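Local structure of uncharacterized protein (Sus scrofa, 5BNF) at residues A53-Y58 with W140-K145; V8-I13 with K39-A44; N165-T170 with I210-L215; Y19-V24 with G65-P70. The protein is porcine CD38, a disulfide-braced member of the ADP-ribosyl cyclase family that pairs a helical part with a four-stranded parallel sheet. One frame throughout, in Å; residues are numbered along the deposited sequence.

Contact 1 (A53-Y58 with W140-K145); sequences AREEDY and WNLLSK
Leu142 and Lys145, one turn apart on helix 135-149, receive the segment 53-58, whose 3-10 turn spans residues 55-58, chiefly through Glu55. Leu142 comes first: with CG anti to its backbone N (chi1 174°), it holds both methyls up to the methylene part of Glu55. Leu142 CD1 lies 3.5 Å from Glu55 CG, and CD2 spans that same carbon and Tyr58, whose CB is 3.9 Å from Leu142 CD2. Tyr58 leads into helix 59-64; its hydroxyl turns to Phe135 O and Trp111 NE1, and Phe139 meets its ring edge-to-face. Lys145 then bends along its chain and crosses the Glu55 side chain nearly at a right angle, bringing NZ to 3.1 Å from Glu55 OE2 in a salt bridge whose hydrogen bond is weak. Lys145 NZ is also 3.4 Å from Glu55 OE1, so the ammonium sits before both carboxylate oxygens. Glu55 thus works in two halves, its CG lying on buried leucine methyls and its charged end meeting Lys145, both residues being partly exposed; the pairing probably owes more to charge attraction than to one directed bond.

Contact 2 (V8-I13 with K39-A44); sequences VDFQEI and KAFTDA
Between segments 8-13 and 39-44, which lie on helices 10-25 and 34-45, the nearest CA atoms are those of Gln11 and Thr42, 7.6 Å apart, and the space between the backbones is bridged by side chains alone. Phe10, in the first turn of its helix, and Phe41 form a T-shaped pair. The edge of Phe10 points at the face of Phe41 with the ring planes at 87° and centroids 5.5 Å apart. Phe10 CZ stands over the middle of the Phe41 ring, equally near, at 4.1 Å, to Phe41 CE1 and CZ. Trp111 meets both rings, edge-to-face with Phe41, and Phe139 adds a further ring beside Phe41. Toward the surface, Gln11 CG rests 4.2 Å from Thr42 OG1, a hydroxyl already bonded to Lys38 O of its own helix. No hydrogen bond joins the two segments, so their association rests on dispersion and on the weak electrostatics of a ring edge meeting a pi face.

Contact 3 (N165-T170 with I210-L215); sequences NAFDKT and INELQL
Leu213 sets its CB over the face of the Phe167 ring, 3.6 Å from the ring centroid and only 5° off the normal, a CH-pi contact over the centre of the face. The leucine side chain runs across the phenyl group at about a right angle. From CB it continues over the CE1 side, where Leu213 CD1 closes to 3.6 Å from Phe167 CE1, while CD2 hangs nearer CD1 of the ring. The first torsion of Phe167, 172°, sets the ring beside the carbonyl carbon and out toward the helix. Glu212 CB approaches the ring obliquely, 4.1 Å from Phe167 CE2. The contact belongs to the part of the fold built on the parallel sheet: the loop between strand 153-160 and helix 172-180 is laid on helix 208-219, the helix that leads to strand 223-229. Phe173 and Val178 of helix 172-180 also pack on Phe167, and Ser209 OG takes up its backbone N-H. Nearer solvent, Lys169 and Glu212 pass obliquely without pairing, Lys169 NZ staying 5.4 Å from Glu212 OE2. A water links Lys169 NZ (3.0 Å) to the backbone carbonyl Glu212 O, not to the carboxylate. Within the loop itself, Asp168 OD1 closes an Asx turn, accepting from Thr170 N and, on the same face of the carboxylate, from Thr170 OG1.

Contact 4 (Y19-V24 with G65-P70); sequences YTYIRV and GHQTVP
Tyr21 and Gln67 carry this whole contact, a side-chain hydrogen bond between helix 10-25 of the helical part of the fold and the loop that runs from helix 59-64 to strand 75-77. The two side chains reach for each other from opposite directions. The Tyr21 ring projects from the helix with the hydroxyl foremost; Gln67 extends beyond CG to bring its amide to that oxygen. Ring and amide planes stand 60° apart, with Gln67 OE1 lying obliquely to the ring, 4.0 Å from Tyr21 CE2. Both polar ends have partners elsewhere: Gln67 OE1 accepts from Leu101 N and Tyr21 OH bonds to Asn99 O, so the amide and phenol together tie the segment around residues 99-101 to the helix and loop. Those bonds would fix the amide's rotation, keeping NE2 turned to the tyrosine. Tyr104 meets the Tyr21 ring from helix 101-106. Gln67 NE2 donates to Tyr21 OH at 2.9 Å and 166°, with the oxygen in the amide plane.

Contacts 1, 2 and 4 belong to the helical part of the chain, whereas contact 3 lies in the sheet-bearing part, its centre about 36 Å from that of contact 2 across the middle of the molecule. Contacts 2 and 4 share helix 10-25, their centres about 18 Å apart. Contacts 1 and 2 touch directly, Tyr58 CD1 lying 3.7 Å from Ala44 CB, and Trp111 and Phe139 serve both. Each is partly buried, contact 1 nearest the chain's centre. Their chemistry differs: an aromatic pair, with a Gln11-Thr42 contact beside it, joins two helices in contact 2, contacts 1 and 3 set charged or water-linked groups near solvent beside buried apolar side chains, and contact 4 is one polar bond.

Contact 1 (A53-Y58 with W140-K145)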
loop_
_atom_site.group_PDB
_atom_site.type_symbol
_atom_site.label_atom_id
_atom_site.label_comp_id
_atom_site.label_asym_id
_atom_site.label_seq_id
_atom_site.Cartn_x
_atom_site.Cartn_y
_atom_site.Cartn_z
ATOM N N ALA A 53 -9.331 -12.366 9.701
ATOM C CA ALA A 53 -8.014 -11.741 9.669
ATOM C C ALA A 53 -7.878 -10.529 10.583
ATOM O O ALA A 53 -8.759 -9.679 10.644
ATOM C CB ALA A 53 -7.647 -11.351 8.235
ATOM N N ARG A 54 -6.753 -10.471 11.287
ATOM C CA ARG A 54 -6.432 -9.374 12.198
ATOM C C ARG A 54 -5.031 -8.881 11.854
ATOM O O ARG A 54 -4.207 -9.641 11.341
ATOM C CB ARG A 54 -6.454 -9.860 13.652
ATOM C CG ARG A 54 -7.772 -9.638 14.372
ATOM C CD ARG A 54 -7.962 -10.651 15.497
ATOM N NE ARG A 54 -6.771 -10.820 16.327
ATOM C CZ ARG A 54 -6.257 -9.875 17.107
ATOM N NH1 ARG A 54 -5.173 -10.135 17.815
ATOM N NH2 ARG A 54 -6.823 -8.677 17.184
ATOM N N GLU A 55 -4.763 -7.612 12.141
ATOM C CA GLU A 55 -3.455 -7.022 11.873
ATOM C C GLU A 55 -2.364 -7.879 12.507
ATOM O O GLU A 55 -1.355 -8.208 11.878
ATOM C CB GLU A 55 -3.405 -5.608 12.451
ATOM C CG GLU A 55 -2.965 -4.555 11.458
ATOM C CD GLU A 55 -3.179 -3.146 11.974
ATOM O OE1 GLU A 55 -2.710 -2.840 13.092
ATOM O OE2 GLU A 55 -3.817 -2.342 11.257
ATOM N N GLU A 56 -2.606 -8.262 13.755
ATOM C CA GLU A 56 -1.685 -9.084 14.533
ATOM C C GLU A 56 -1.198 -10.347 13.825
ATOM O O GLU A 56 -0.046 -10.746 13.998
ATOM C CB GLU A 56 -2.340 -9.485 15.857
ATOM C CG GLU A 56 -2.581 -8.342 16.845
ATOM C CD GLU A 56 -3.479 -7.247 16.303
ATOM O OE1 GLU A 56 -4.372 -7.545 15.482
ATOM O OE2 GLU A 56 -3.302 -6.083 16.713
ATOM N N ASP A 57 -2.066 -10.986 13.045
ATOM C CA ASP A 57 -1.678 -12.206 12.347
ATOM C C ASP A 57 -0.472 -11.979 11.449
ATOM O O ASP A 57 0.162 -12.934 11.009
ATOM C CB ASP A 57 -2.831 -12.752 11.497
ATOM C CG ASP A 57 -4.055 -13.108 12.325
ATOM O OD1 ASP A 57 -3.893 -13.635 13.441
ATOM O OD2 ASP A 57 -5.187 -12.871 11.855
ATOM N N TYR A 58 -0.154 -10.717 11.179
ATOM C CA TYR A 58 0.981 -10.402 10.320
ATOM C C TYR A 58 2.203 -9.853 11.059
ATOM O O TYR A 58 3.171 -9.432 10.423
ATOM C CB TYR A 58 0.567 -9.403 9.240
ATOM C CG TYR A 58 -0.303 -9.965 8.138
ATOM C CD1 TYR A 58 0.159 -10.975 7.301
ATOM C CD2 TYR A 58 -1.569 -9.438 7.891
ATOM C CE1 TYR A 58 -0.618 -11.441 6.235
ATOM C CE2 TYR A 58 -2.350 -9.897 6.835
ATOM C CZ TYR A 58 -1.875 -10.894 6.013
ATOM O OH TYR A 58 -2.671 -11.351 4.983
ATOM N N TRP A 140 -2.764 -5.327 3.013
ATOM C CA TRP A 140 -2.557 -4.045 2.362
ATOM C C TRP A 140 -2.855 -2.847 3.250
ATOM O O TRP A 140 -2.181 -1.825 3.164
ATOM C CB TRP A 140 -3.377 -3.984 1.078
ATOM C CG TRP A 140 -2.839 -4.894 0.024
ATOM C CD1 TRP A 140 -3.419 -6.027 -0.456
ATOM C CD2 TRP A 140 -1.601 -4.752 -0.673
ATOM N NE1 TRP A 140 -2.622 -6.602 -1.413
ATOM C CE2 TRP A 140 -1.497 -5.837 -1.567
ATOM C CE3 TRP A 140 -0.568 -3.808 -0.633
ATOM C CZ2 TRP A 140 -0.402 -6.009 -2.415
ATOM C CZ3 TRP A 140 0.522 -3.979 -1.476
ATOM C CH2 TRP A 140 0.595 -5.069 -2.355
ATOM N N ASN A 141 -3.858 -2.978 4.110
ATOM C CA ASN A 141 -4.224 -1.905 5.021
ATOM C C ASN A 141 -3.103 -1.656 6.015
ATOM O O ASN A 141 -2.780 -0.511 6.324
ATOM C CB ASN A 141 -5.488 -2.271 5.781
ATOM C CG ASN A 141 -6.531 -1.195 5.710
ATOM O OD1 ASN A 141 -6.368 -0.112 6.277
ATOM N ND2 ASN A 141 -7.618 -1.481 5.002
ATOM N N LEU A 142 -2.510 -2.737 6.512
ATOM C CA LEU A 142 -1.419 -2.642 7.472
ATOM C C LEU A 142 -0.115 -2.154 6.821
ATOM O O LEU A 142 0.608 -1.340 7.390
ATOM C CB LEU A 142 -1.188 -4.005 8.127
ATOM C CG LEU A 142 0.011 -4.132 9.064
ATOM C CD1 LEU A 142 -0.065 -3.064 10.162
ATOM C CD2 LEU A 142 0.035 -5.532 9.659
ATOM N N LEU A 143 0.178 -2.655 5.627
ATOM C CA LEU A 143 1.386 -2.274 4.916
ATOM C C LEU A 143 1.385 -0.766 4.690
ATOM O O LEU A 143 2.384 -0.084 4.918
ATOM C CB LEU A 143 1.455 -2.995 3.567
ATOM C CG LEU A 143 2.873 -3.074 3.007
ATOM C CD1 LEU A 143 3.776 -3.705 4.063
ATOM C CD2 LEU A 143 2.898 -3.887 1.712
ATOM N N SER A 144 0.239 -0.254 4.253
ATOM C CA SER A 144 0.085 1.166 3.995
ATOM C C SER A 144 0.288 1.960 5.270
ATOM O O SER A 144 1.007 2.958 5.280
ATOM C CB SER A 144 -1.298 1.438 3.417
ATOM O OG SER A 144 -1.414 0.867 2.126
ATOM N N LYS A 145 -0.336 1.508 6.351
ATOM C CA LYS A 145 -0.202 2.187 7.629
ATOM C C LYS A 145 1.263 2.274 8.037
ATOM O O LYS A 145 1.737 3.335 8.426
ATOM C CB LYS A 145 -0.987 1.454 8.714
ATOM C CG LYS A 145 -0.824 2.073 10.086
ATOM C CD LYS A 145 -2.168 2.462 10.670
ATOM C CE LYS A 145 -2.361 1.836 12.041
ATOM N NZ LYS A 145 -2.386 0.346 11.983
#

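Contact 2 (V8-I13 with K39-A44)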
loop_
_atom_site.group_PDB
_atom_site.type_symbol
_atom_site.label_atom_id
_atom_site.label_comp_id
_atom_site.label_asym_id
_atom_site.label_seq_id
_atom_site.Cartn_x
_atom_site.Cartn_y
_atom_site.Cartn_z
ATOM N N VAL A 8 -2.841 -19.045 -8.132
ATOM C CA VAL A 8 -2.239 -20.365 -8.260
ATOM C C VAL A 8 -0.735 -20.273 -8.045
ATOM O O VAL A 8 -0.103 -19.299 -8.449
ATOM C CB VAL A 8 -2.486 -20.969 -9.652
ATOM C CG1 VAL A 8 -1.827 -22.336 -9.743
ATOM C CG2 VAL A 8 -3.978 -21.085 -9.910
ATOM N N ASP A 9 -0.171 -21.297 -7.412
ATOM C CA ASP A 9 1.259 -21.336 -7.140
ATOM C C ASP A 9 1.671 -20.160 -6.279
ATOM O O ASP A 9 2.817 -19.717 -6.323
ATOM C CB ASP A 9 2.048 -21.309 -8.447
ATOM C CG ASP A 9 1.675 -22.447 -9.367
ATOM O OD1 ASP A 9 1.588 -23.597 -8.882
ATOM O OD2 ASP A 9 1.474 -22.194 -10.573
ATOM N N PHE A 10 0.721 -19.662 -5.498
ATOM C CA PHE A 10 0.955 -18.531 -4.621
ATOM C C PHE A 10 2.293 -18.631 -3.893
ATOM O O PHE A 10 3.080 -17.687 -3.893
ATOM C CB PHE A 10 -0.178 -18.426 -3.597
ATOM C CG PHE A 10 0.025 -17.332 -2.596
ATOM C CD1 PHE A 10 -0.105 -16.001 -2.971
ATOM C CD2 PHE A 10 0.432 -17.625 -1.298
ATOM C CE1 PHE A 10 0.177 -14.980 -2.070
ATOM C CE2 PHE A 10 0.715 -16.608 -0.396
ATOM C CZ PHE A 10 0.588 -15.283 -0.785
ATOM N N GLN A 11 2.543 -19.780 -3.278
ATOM C CA GLN A 11 3.777 -20.000 -2.531
ATOM C C GLN A 11 5.040 -19.798 -3.356
ATOM O O GLN A 11 5.944 -19.069 -2.957
ATOM C CB GLN A 11 3.785 -21.405 -1.934
ATOM C CG GLN A 11 2.738 -21.605 -0.863
ATOM C CD GLN A 11 1.426 -22.120 -1.410
ATOM O OE1 GLN A 11 1.099 -21.932 -2.586
ATOM N NE2 GLN A 11 0.654 -22.770 -0.548
ATOM N N GLU A 12 5.095 -20.447 -4.509
ATOM C CA GLU A 12 6.249 -20.356 -5.391
ATOM C C GLU A 12 6.482 -18.919 -5.831
ATOM O O GLU A 12 7.617 -18.434 -5.857
ATOM C CB GLU A 12 6.010 -21.225 -6.617
ATOM C CG GLU A 12 5.140 -22.429 -6.331
ATOM C CD GLU A 12 4.654 -23.097 -7.594
ATOM O OE1 GLU A 12 3.789 -23.994 -7.497
ATOM O OE2 GLU A 12 5.142 -22.722 -8.682
ATOM N N ILE A 13 5.393 -18.242 -6.176
ATOM C CA ILE A 13 5.462 -16.866 -6.636
ATOM C C ILE A 13 6.101 -15.908 -5.640
ATOM O O ILE A 13 7.030 -15.182 -5.996
ATOM C CB ILE A 13 4.065 -16.344 -7.014
ATOM C CG1 ILE A 13 3.549 -17.120 -8.228
ATOM C CG2 ILE A 13 4.119 -14.848 -7.299
ATOM C CD1 ILE A 13 2.217 -16.618 -8.787
ATOM N N LYS A 39 7.253 -18.416 4.764
ATOM C CA LYS A 39 6.656 -19.214 5.823
ATOM C C LYS A 39 5.718 -18.348 6.652
ATOM O O LYS A 39 4.600 -18.748 6.962
ATOM C CB LYS A 39 7.749 -19.792 6.725
ATOM C CG LYS A 39 7.224 -20.684 7.835
ATOM C CD LYS A 39 6.581 -21.937 7.269
ATOM C CE LYS A 39 6.034 -22.813 8.380
ATOM N NZ LYS A 39 5.297 -23.981 7.823
ATOM N N ALA A 40 6.185 -17.158 7.007
ATOM C CA ALA A 40 5.398 -16.225 7.802
ATOM C C ALA A 40 4.132 -15.765 7.075
ATOM O O ALA A 40 3.047 -15.705 7.660
ATOM C CB ALA A 40 6.244 -15.034 8.155
ATOM N N PHE A 41 4.287 -15.425 5.804
ATOM C CA PHE A 41 3.171 -14.977 4.993
ATOM C C PHE A 41 2.102 -16.059 5.072
ATOM O O PHE A 41 0.991 -15.823 5.547
ATOM C CB PHE A 41 3.621 -14.807 3.539
ATOM C CG PHE A 41 2.863 -13.753 2.777
ATOM C CD1 PHE A 41 1.517 -13.506 3.037
ATOM C CD2 PHE A 41 3.495 -13.024 1.776
ATOM C CE1 PHE A 41 0.812 -12.543 2.309
ATOM C CE2 PHE A 41 2.802 -12.061 1.043
ATOM C CZ PHE A 41 1.456 -11.821 1.311
ATOM N N THR A 42 2.468 -17.250 4.609
ATOM C CA THR A 42 1.584 -18.406 4.589
ATOM C C THR A 42 1.014 -18.770 5.963
ATOM O O THR A 42 -0.183 -19.020 6.098
ATOM C CB THR A 42 2.322 -19.628 4.018
ATOM O OG1 THR A 42 2.808 -19.324 2.707
ATOM C CG2 THR A 42 1.390 -20.812 3.936
ATOM N N ASP A 43 1.868 -18.799 6.979
ATOM C CA ASP A 43 1.431 -19.136 8.329
ATOM C C ASP A 43 0.373 -18.188 8.852
ATOM O O ASP A 43 -0.439 -18.551 9.702
ATOM C CB ASP A 43 2.620 -19.127 9.283
ATOM C CG ASP A 43 3.510 -20.330 9.104
ATOM O OD1 ASP A 43 3.304 -21.067 8.115
ATOM O OD2 ASP A 43 4.413 -20.538 9.942
ATOM N N ALA A 44 0.390 -16.970 8.334
ATOM C CA ALA A 44 -0.543 -15.940 8.754
ATOM C C ALA A 44 -2.003 -16.175 8.377
ATOM O O ALA A 44 -2.899 -15.684 9.064
ATOM C CB ALA A 44 -0.085 -14.592 8.200
#

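Contact 3 (N165-T170 with I210-L215)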
loop_
_atom_site.group_PDB
_atom_site.type_symbol
_atom_site.label_atom_id
_atom_site.label_comp_id
_atom_site.label_asym_id
_atom_site.label_seq_id
_atom_site.Cartn_x
_atom_site.Cartn_y
_atom_site.Cartn_z
ATOM N N ASN A 165 -13.101 14.316 -7.854
ATOM C CA ASN A 165 -12.474 14.460 -6.545
ATOM C C ASN A 165 -11.177 13.676 -6.424
ATOM O O ASN A 165 -11.159 12.570 -5.886
ATOM C CB ASN A 165 -13.447 14.003 -5.464
ATOM C CG ASN A 165 -14.665 14.893 -5.375
ATOM O OD1 ASN A 165 -15.782 14.416 -5.196
ATOM N ND2 ASN A 165 -14.453 16.202 -5.492
ATOM N N ALA A 166 -10.095 14.264 -6.923
ATOM C CA ALA A 166 -8.780 13.639 -6.894
ATOM C C ALA A 166 -8.410 13.100 -5.516
ATOM O O ALA A 166 -7.792 12.049 -5.406
ATOM C CB ALA A 166 -7.728 14.631 -7.367
ATOM N N PHE A 167 -8.778 13.824 -4.467
ATOM C CA PHE A 167 -8.476 13.380 -3.115
ATOM C C PHE A 167 -9.733 12.799 -2.494
ATOM O O PHE A 167 -10.687 13.519 -2.212
ATOM C CB PHE A 167 -7.963 14.537 -2.258
ATOM C CG PHE A 167 -7.806 14.187 -0.810
ATOM C CD1 PHE A 167 -6.739 13.413 -0.379
ATOM C CD2 PHE A 167 -8.768 14.576 0.123
ATOM C CE1 PHE A 167 -6.634 13.025 0.959
ATOM C CE2 PHE A 167 -8.670 14.196 1.450
ATOM C CZ PHE A 167 -7.602 13.417 1.871
ATOM N N ASP A 168 -9.719 11.492 -2.272
ATOM C CA ASP A 168 -10.866 10.795 -1.712
ATOM C C ASP A 168 -10.670 10.446 -0.233
ATOM O O ASP A 168 -9.719 9.754 0.117
ATOM C CB ASP A 168 -11.097 9.516 -2.514
ATOM C CG ASP A 168 -12.382 8.811 -2.139
ATOM O OD1 ASP A 168 -12.868 8.997 -1.003
ATOM O OD2 ASP A 168 -12.899 8.053 -2.984
ATOM N N LYS A 169 -11.578 10.909 0.625
ATOM C CA LYS A 169 -11.500 10.624 2.060
ATOM C C LYS A 169 -11.821 9.177 2.400
ATOM O O LYS A 169 -11.635 8.763 3.538
ATOM C CB LYS A 169 -12.453 11.519 2.861
ATOM C CG LYS A 169 -11.791 12.693 3.578
ATOM C CD LYS A 169 -12.827 13.454 4.394
ATOM C CE LYS A 169 -12.294 14.770 4.945
ATOM N NZ LYS A 169 -11.259 14.602 6.000
ATOM N N THR A 170 -12.312 8.408 1.433
ATOM C CA THR A 170 -12.635 7.000 1.686
ATOM C C THR A 170 -11.583 6.042 1.126
ATOM O O THR A 170 -11.650 4.840 1.368
ATOM C CB THR A 170 -14.001 6.592 1.080
ATOM O OG1 THR A 170 -13.903 6.553 -0.348
ATOM C CG2 THR A 170 -15.081 7.576 1.476
ATOM N N ILE A 210 -8.977 18.901 -2.704
ATOM C CA ILE A 210 -7.609 19.101 -2.265
ATOM C C ILE A 210 -7.561 19.959 -1.014
ATOM O O ILE A 210 -6.636 19.854 -0.222
ATOM C CB ILE A 210 -6.771 19.718 -3.406
ATOM C CG1 ILE A 210 -6.456 18.619 -4.425
ATOM C CG2 ILE A 210 -5.480 20.329 -2.872
ATOM C CD1 ILE A 210 -6.430 19.092 -5.850
ATOM N N ASN A 211 -8.567 20.803 -0.830
ATOM C CA ASN A 211 -8.617 21.630 0.359
ATOM C C ASN A 211 -8.889 20.718 1.558
ATOM O O ASN A 211 -8.453 21.000 2.670
ATOM C CB ASN A 211 -9.715 22.683 0.246
ATOM C CG ASN A 211 -9.842 23.515 1.505
ATOM O OD1 ASN A 211 -8.998 24.357 1.789
ATOM N ND2 ASN A 211 -10.891 23.265 2.280
ATOM N N GLU A 212 -9.594 19.617 1.331
ATOM C CA GLU A 212 -9.871 18.693 2.422
ATOM C C GLU A 212 -8.567 18.077 2.890
ATOM O O GLU A 212 -8.373 17.857 4.087
ATOM C CB GLU A 212 -10.825 17.587 1.985
ATOM C CG GLU A 212 -12.213 18.060 1.667
ATOM C CD GLU A 212 -13.139 16.914 1.329
ATOM O OE1 GLU A 212 -12.829 16.161 0.378
ATOM O OE2 GLU A 212 -14.172 16.770 2.016
ATOM N N LEU A 213 -7.676 17.806 1.936
ATOM C CA LEU A 213 -6.373 17.224 2.246
ATOM C C LEU A 213 -5.522 18.245 2.988
ATOM O O LEU A 213 -4.866 17.929 3.981
ATOM C CB LEU A 213 -5.653 16.790 0.960
ATOM C CG LEU A 213 -4.177 16.388 1.095
ATOM C CD1 LEU A 213 -4.024 15.282 2.135
ATOM C CD2 LEU A 213 -3.638 15.921 -0.267
ATOM N N GLN A 214 -5.532 19.472 2.491
ATOM C CA GLN A 214 -4.775 20.546 3.109
ATOM C C GLN A 214 -5.166 20.745 4.583
ATOM O O GLN A 214 -4.301 20.847 5.451
ATOM C CB GLN A 214 -4.991 21.832 2.315
ATOM C CG GLN A 214 -4.684 23.105 3.088
ATOM C CD GLN A 214 -3.578 23.916 2.457
ATOM O OE1 GLN A 214 -3.651 24.281 1.284
ATOM N NE2 GLN A 214 -2.542 24.204 3.235
ATOM N N LEU A 215 -6.463 20.793 4.872
ATOM C CA LEU A 215 -6.904 20.981 6.257
ATOM C C LEU A 215 -6.414 19.851 7.149
ATOM O O LEU A 215 -6.053 20.073 8.299
ATOM C CB LEU A 215 -8.427 21.094 6.320
ATOM C CG LEU A 215 -9.014 22.511 6.229
ATOM C CD1 LEU A 215 -8.218 23.394 5.274
ATOM C CD2 LEU A 215 -10.453 22.399 5.783
HETATM O O HOH W 1 -10.211 17.368 5.920
#

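Contact 4 (Y19-V24 with G65-P70)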
loop_
_atom_site.group_PDB
_atom_site.type_symbol
_atom_site.label_atom_id
_atom_site.label_comp_id
_atom_site.label_asym_id
_atom_site.label_seq_id
_atom_site.Cartn_x
_atom_site.Cartn_y
_atom_site.Cartn_z
ATOM N N TYR A 19 13.291 -13.307 -3.420
ATOM C CA TYR A 19 14.704 -13.395 -3.749
ATOM C C TYR A 19 15.073 -12.343 -4.776
ATOM O O TYR A 19 15.983 -11.550 -4.554
ATOM C CB TYR A 19 15.064 -14.798 -4.250
ATOM C CG TYR A 19 15.302 -15.781 -3.120
ATOM C CD1 TYR A 19 16.207 -15.487 -2.101
ATOM C CD2 TYR A 19 14.616 -16.991 -3.061
ATOM C CE1 TYR A 19 16.423 -16.370 -1.048
ATOM C CE2 TYR A 19 14.826 -17.885 -2.010
ATOM C CZ TYR A 19 15.731 -17.567 -1.006
ATOM O OH TYR A 19 15.946 -18.439 0.042
ATOM N N THR A 20 14.355 -12.319 -5.892
ATOM C CA THR A 20 14.633 -11.339 -6.931
ATOM C C THR A 20 14.752 -9.929 -6.347
ATOM O O THR A 20 15.468 -9.083 -6.885
ATOM C CB THR A 20 13.534 -11.338 -7.997
ATOM O OG1 THR A 20 13.474 -12.627 -8.615
ATOM C CG2 THR A 20 13.820 -10.294 -9.057
ATOM N N TYR A 21 14.059 -9.684 -5.238
ATOM C CA TYR A 21 14.089 -8.373 -4.602
ATOM C C TYR A 21 15.375 -8.115 -3.818
ATOM O O TYR A 21 15.992 -7.063 -3.970
ATOM C CB TYR A 21 12.891 -8.201 -3.657
ATOM C CG TYR A 21 12.730 -6.785 -3.135
ATOM C CD1 TYR A 21 12.145 -5.792 -3.917
ATOM C CD2 TYR A 21 13.182 -6.434 -1.864
ATOM C CE1 TYR A 21 12.008 -4.479 -3.441
ATOM C CE2 TYR A 21 13.052 -5.126 -1.382
ATOM C CZ TYR A 21 12.462 -4.160 -2.177
ATOM O OH TYR A 21 12.307 -2.885 -1.693
ATOM N N ILE A 22 15.778 -9.071 -2.985
ATOM C CA ILE A 22 16.969 -8.899 -2.159
ATOM C C ILE A 22 18.316 -9.124 -2.834
ATOM O O ILE A 22 19.359 -8.903 -2.219
ATOM C CB ILE A 22 16.928 -9.803 -0.921
ATOM C CG1 ILE A 22 16.922 -11.272 -1.346
ATOM C CG2 ILE A 22 15.713 -9.466 -0.083
ATOM C CD1 ILE A 22 17.231 -12.235 -0.212
ATOM N N ARG A 23 18.308 -9.562 -4.085
ATOM C CA ARG A 23 19.562 -9.790 -4.783
ATOM C C ARG A 23 19.714 -8.850 -5.958
ATOM O O ARG A 23 20.822 -8.636 -6.452
ATOM C CB ARG A 23 19.636 -11.232 -5.276
ATOM C CG ARG A 23 19.805 -12.266 -4.176
ATOM C CD ARG A 23 18.881 -13.438 -4.431
ATOM N NE ARG A 23 19.244 -14.636 -3.682
ATOM C CZ ARG A 23 19.083 -15.865 -4.158
ATOM N NH1 ARG A 23 18.573 -16.037 -5.372
ATOM N NH2 ARG A 23 19.431 -16.920 -3.432
ATOM N N VAL A 24 18.600 -8.278 -6.397
ATOM C CA VAL A 24 18.631 -7.387 -7.543
ATOM C C VAL A 24 17.960 -6.037 -7.326
ATOM O O VAL A 24 18.592 -4.993 -7.483
ATOM C CB VAL A 24 17.977 -8.064 -8.749
ATOM C CG1 VAL A 24 18.277 -7.280 -10.008
ATOM C CG2 VAL A 24 18.467 -9.495 -8.857
ATOM N N GLY A 65 9.949 -8.507 7.326
ATOM C CA GLY A 65 9.986 -7.775 6.072
ATOM C C GLY A 65 10.103 -6.270 6.222
ATOM O O GLY A 65 9.986 -5.533 5.241
ATOM N N HIS A 66 10.335 -5.801 7.441
ATOM C CA HIS A 66 10.458 -4.371 7.657
ATOM C C HIS A 66 11.634 -3.780 6.892
ATOM O O HIS A 66 12.668 -4.424 6.718
ATOM C CB HIS A 66 10.616 -4.054 9.145
ATOM C CG HIS A 66 10.874 -2.605 9.418
ATOM N ND1 HIS A 66 12.069 -1.992 9.104
ATOM C CD2 HIS A 66 10.076 -1.634 9.921
ATOM C CE1 HIS A 66 11.994 -0.708 9.400
ATOM N NE2 HIS A 66 10.793 -0.464 9.896
ATOM N N GLN A 67 11.462 -2.543 6.441
ATOM C CA GLN A 67 12.495 -1.835 5.701
ATOM C C GLN A 67 12.137 -0.353 5.669
ATOM O O GLN A 67 11.056 0.010 5.210
ATOM C CB GLN A 67 12.586 -2.383 4.270
ATOM C CG GLN A 67 12.056 -1.442 3.197
ATOM C CD GLN A 67 11.988 -2.081 1.828
ATOM O OE1 GLN A 67 11.322 -3.099 1.638
ATOM N NE2 GLN A 67 12.672 -1.482 0.860
ATOM N N THR A 68 13.018 0.507 6.169
ATOM C CA THR A 68 12.721 1.932 6.134
ATOM C C THR A 68 13.376 2.573 4.923
ATOM O O THR A 68 14.589 2.520 4.744
ATOM C CB THR A 68 13.174 2.655 7.407
ATOM O OG1 THR A 68 12.316 2.284 8.496
ATOM C CG2 THR A 68 13.102 4.170 7.213
ATOM N N VAL A 69 12.542 3.167 4.084
ATOM C CA VAL A 69 12.988 3.817 2.864
ATOM C C VAL A 69 13.624 5.181 3.136
ATOM O O VAL A 69 13.390 5.792 4.177
ATOM C CB VAL A 69 11.788 3.955 1.872
ATOM C CG1 VAL A 69 10.475 3.745 2.617
ATOM C CG2 VAL A 69 11.780 5.330 1.214
ATOM N N PRO A 70 14.465 5.657 2.205
ATOM C CA PRO A 70 15.125 6.954 2.359
ATOM C C PRO A 70 14.110 8.072 2.524
ATOM O O PRO A 70 13.016 8.016 1.963
ATOM C CB PRO A 70 15.903 7.097 1.057
ATOM C CG PRO A 70 16.281 5.692 0.752
ATOM C CD PRO A 70 14.998 4.942 1.031
#